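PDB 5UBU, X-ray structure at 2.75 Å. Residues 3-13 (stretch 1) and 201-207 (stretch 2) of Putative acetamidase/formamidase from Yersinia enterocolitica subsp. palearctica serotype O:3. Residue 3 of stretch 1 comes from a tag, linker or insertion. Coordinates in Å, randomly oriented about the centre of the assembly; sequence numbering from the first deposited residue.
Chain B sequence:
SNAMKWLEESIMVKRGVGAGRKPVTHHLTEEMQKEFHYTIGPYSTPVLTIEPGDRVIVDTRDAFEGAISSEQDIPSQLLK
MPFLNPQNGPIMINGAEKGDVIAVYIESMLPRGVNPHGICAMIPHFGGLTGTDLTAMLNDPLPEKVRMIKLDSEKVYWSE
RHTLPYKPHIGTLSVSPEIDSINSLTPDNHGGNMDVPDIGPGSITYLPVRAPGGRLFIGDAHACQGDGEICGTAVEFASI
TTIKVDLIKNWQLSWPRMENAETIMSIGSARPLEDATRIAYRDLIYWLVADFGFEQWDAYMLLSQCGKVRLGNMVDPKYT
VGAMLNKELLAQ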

# COMPACT_ATOMS: atom_id res chain seq x y z
N ALA B 3 -19.17 8.05 37.97
CA ALA B 3 -18.49 7.96 36.66
C ALA B 3 -19.11 7.03 35.62
O ALA B 3 -18.87 7.23 34.42
CB ALA B 3 -17.02 7.59 36.86
N MSE B 4 -19.89 6.03 36.05
CA MSE B 4 -20.50 5.05 35.12
C MSE B 4 -21.90 5.44 34.74
O MSE B 4 -22.73 4.60 34.46
CB MSE B 4 -20.45 3.65 35.74
CG MSE B 4 -19.05 3.09 35.94
SE MSE B 4 -17.72 3.85 34.69
CE MSE B 4 -17.78 2.56 33.22
N LYS B 5 -22.15 6.75 34.70
CA LYS B 5 -23.45 7.30 34.34
C LYS B 5 -23.75 7.16 32.82
O LYS B 5 -24.88 6.96 32.40
CB LYS B 5 -23.45 8.79 34.70
CG LYS B 5 -24.73 9.59 34.49
CD LYS B 5 -25.81 9.29 35.54
CE LYS B 5 -26.95 10.29 35.50
NZ LYS B 5 -28.00 9.94 36.50
N TRP B 6 -22.69 7.28 32.04
CA TRP B 6 -22.82 7.24 30.58
C TRP B 6 -23.41 5.91 30.08
O TRP B 6 -24.01 5.89 29.01
CB TRP B 6 -21.46 7.51 29.90
CG TRP B 6 -20.47 6.42 30.08
CD1 TRP B 6 -19.58 6.27 31.11
CD2 TRP B 6 -20.26 5.30 29.20
NE1 TRP B 6 -18.84 5.13 30.92
CE2 TRP B 6 -19.23 4.52 29.76
CE3 TRP B 6 -20.84 4.89 28.00
CZ2 TRP B 6 -18.75 3.35 29.15
CZ3 TRP B 6 -20.38 3.74 27.39
CH2 TRP B 6 -19.34 2.98 27.98
N LEU B 7 -23.25 4.83 30.84
CA LEU B 7 -23.81 3.52 30.45
C LEU B 7 -25.31 3.56 30.18
O LEU B 7 -25.79 2.86 29.30
CB LEU B 7 -23.53 2.44 31.50
CG LEU B 7 -22.12 1.87 31.63
CD1 LEU B 7 -22.03 0.93 32.81
CD2 LEU B 7 -21.73 1.15 30.34
N GLU B 8 -26.04 4.38 30.95
CA GLU B 8 -27.49 4.51 30.78
C GLU B 8 -27.87 4.88 29.34
O GLU B 8 -28.90 4.44 28.83
CB GLU B 8 -28.04 5.54 31.74
CG GLU B 8 -27.87 5.21 33.21
CD GLU B 8 -28.38 6.33 34.12
OE1 GLU B 8 -28.76 7.42 33.61
OE2 GLU B 8 -28.37 6.15 35.36
N GLU B 9 -27.03 5.71 28.70
CA GLU B 9 -27.25 6.13 27.32
C GLU B 9 -26.53 5.25 26.29
O GLU B 9 -26.66 5.49 25.10
CB GLU B 9 -26.81 7.61 27.14
CG GLU B 9 -27.66 8.61 27.94
CD GLU B 9 -29.12 8.66 27.50
OE1 GLU B 9 -29.99 9.07 28.32
OE2 GLU B 9 -29.41 8.28 26.34
N SER B 10 -25.80 4.23 26.75
CA SER B 10 -25.09 3.33 25.83
C SER B 10 -26.05 2.50 24.99
O SER B 10 -27.19 2.27 25.38
CB SER B 10 -24.14 2.38 26.59
OG SER B 10 -24.87 1.45 27.38
N ILE B 11 -25.58 2.07 23.82
CA ILE B 11 -26.39 1.28 22.90
C ILE B 11 -26.68 -0.08 23.53
O ILE B 11 -27.77 -0.63 23.37
CB ILE B 11 -25.71 1.15 21.52
CG1 ILE B 11 -25.52 2.56 20.92
CG2 ILE B 11 -26.53 0.29 20.59
CD1 ILE B 11 -24.78 2.60 19.60
N MSE B 12 -25.72 -0.61 24.28
CA MSE B 12 -25.88 -1.90 24.95
C MSE B 12 -27.01 -1.89 25.95
O MSE B 12 -27.78 -2.84 26.02
CB MSE B 12 -24.59 -2.24 25.69
CG MSE B 12 -24.65 -3.57 26.41
SE MSE B 12 -23.08 -3.65 27.58
CE MSE B 12 -23.17 -5.52 28.18
N VAL B 13 -27.09 -0.84 26.76
CA VAL B 13 -28.13 -0.76 27.77
C VAL B 13 -29.48 -0.43 27.15
O VAL B 13 -30.50 -0.99 27.56
CB VAL B 13 -27.74 0.24 28.88
CG1 VAL B 13 -28.88 0.46 29.87
CG2 VAL B 13 -26.49 -0.26 29.60
N PRO B 201 -10.98 -1.68 30.15
CA PRO B 201 -12.00 -1.36 31.14
C PRO B 201 -12.69 -0.05 30.81
O PRO B 201 -12.03 0.93 30.49
CB PRO B 201 -11.20 -1.24 32.43
CG PRO B 201 -10.05 -2.17 32.23
CD PRO B 201 -9.72 -2.12 30.77
N GLY B 202 -14.02 -0.06 30.85
CA GLY B 202 -14.81 1.13 30.53
C GLY B 202 -15.20 1.24 29.07
O GLY B 202 -15.72 2.28 28.66
N SER B 203 -14.96 0.18 28.29
CA SER B 203 -15.31 0.19 26.87
C SER B 203 -16.31 -0.93 26.58
O SER B 203 -16.33 -1.95 27.25
CB SER B 203 -14.07 -0.04 26.00
OG SER B 203 -13.59 -1.38 26.07
N ILE B 204 -17.14 -0.70 25.56
CA ILE B 204 -18.13 -1.67 25.11
C ILE B 204 -17.81 -1.91 23.65
O ILE B 204 -17.85 -0.97 22.86
CB ILE B 204 -19.57 -1.13 25.21
CG1 ILE B 204 -19.88 -0.65 26.63
CG2 ILE B 204 -20.57 -2.21 24.79
CD1 ILE B 204 -21.24 0.02 26.78
N THR B 205 -17.49 -3.14 23.28
CA THR B 205 -17.19 -3.47 21.89
C THR B 205 -18.39 -4.20 21.27
O THR B 205 -18.94 -5.13 21.88
CB THR B 205 -15.91 -4.33 21.77
OG1 THR B 205 -14.81 -3.64 22.34
CG2 THR B 205 -15.59 -4.63 20.32
N TYR B 206 -18.79 -3.76 20.08
CA TYR B 206 -19.92 -4.35 19.35
C TYR B 206 -19.38 -5.20 18.20
O TYR B 206 -18.68 -4.69 17.34
CB TYR B 206 -20.84 -3.25 18.84
CG TYR B 206 -21.38 -2.39 19.96
CD1 TYR B 206 -22.33 -2.88 20.84
CD2 TYR B 206 -20.95 -1.08 20.13
CE1 TYR B 206 -22.83 -2.10 21.87
CE2 TYR B 206 -21.44 -0.29 21.16
CZ TYR B 206 -22.39 -0.80 22.03
OH TYR B 206 -22.90 -0.04 23.05
N LEU B 207 -19.71 -6.49 18.20
CA LEU B 207 -19.24 -7.44 17.18
C LEU B 207 -20.41 -8.06 16.40
O LEU B 207 -21.36 -8.54 17.01
CB LEU B 207 -18.45 -8.55 17.87
CG LEU B 207 -17.19 -8.10 18.62
CD1 LEU B 207 -16.63 -9.21 19.50
CD2 LEU B 207 -16.13 -7.61 17.65

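The strand presents alternate side chains to the N-terminal segment: Ile 204 and Tyr 206 point toward it, while Ser 203 points away. The m,t rotamer of Ile 204 extends CD1 into a pocket, with Trp 6 CH2 at 3.7 Å, Leu 7 CD2 at 3.8 Å and Ser 10 CB at 3.7 Å from it. SE of the selenomethionine Met 12 lies 4.0 Å from Ile 204 CG2 and 4.2 Å from Ile 204 CD1. The Met 12 side chain is fully extended, t,t,t; it starts toward the strand, but its end leads away.

Trp 6, with chi1 at p, carries its ring across to Gly 202, placing CZ2 3.3 Å from the carbonyl O of Gly 202. The glycine is demanded by its own backbone: at phi/psi of 90/10, a CB would jam against the preceding carbonyl O.

Tyr 206, chi1 m, brings its hydroxyl to the start of the helix. Met 12 N donates a weak hydrogen bond to Tyr 206 OH (3.1 Å, 131°), approaching at the ring edge, and Ile 11 CB sits 3.4 Å from the same oxygen. Ser 10 fixes this end locally: its p rotamer lets OG donate to Leu 7 O (2.6 Å) and accept from Val 13 N (3.2 Å), capping the helix while CB still packs on Ile 204.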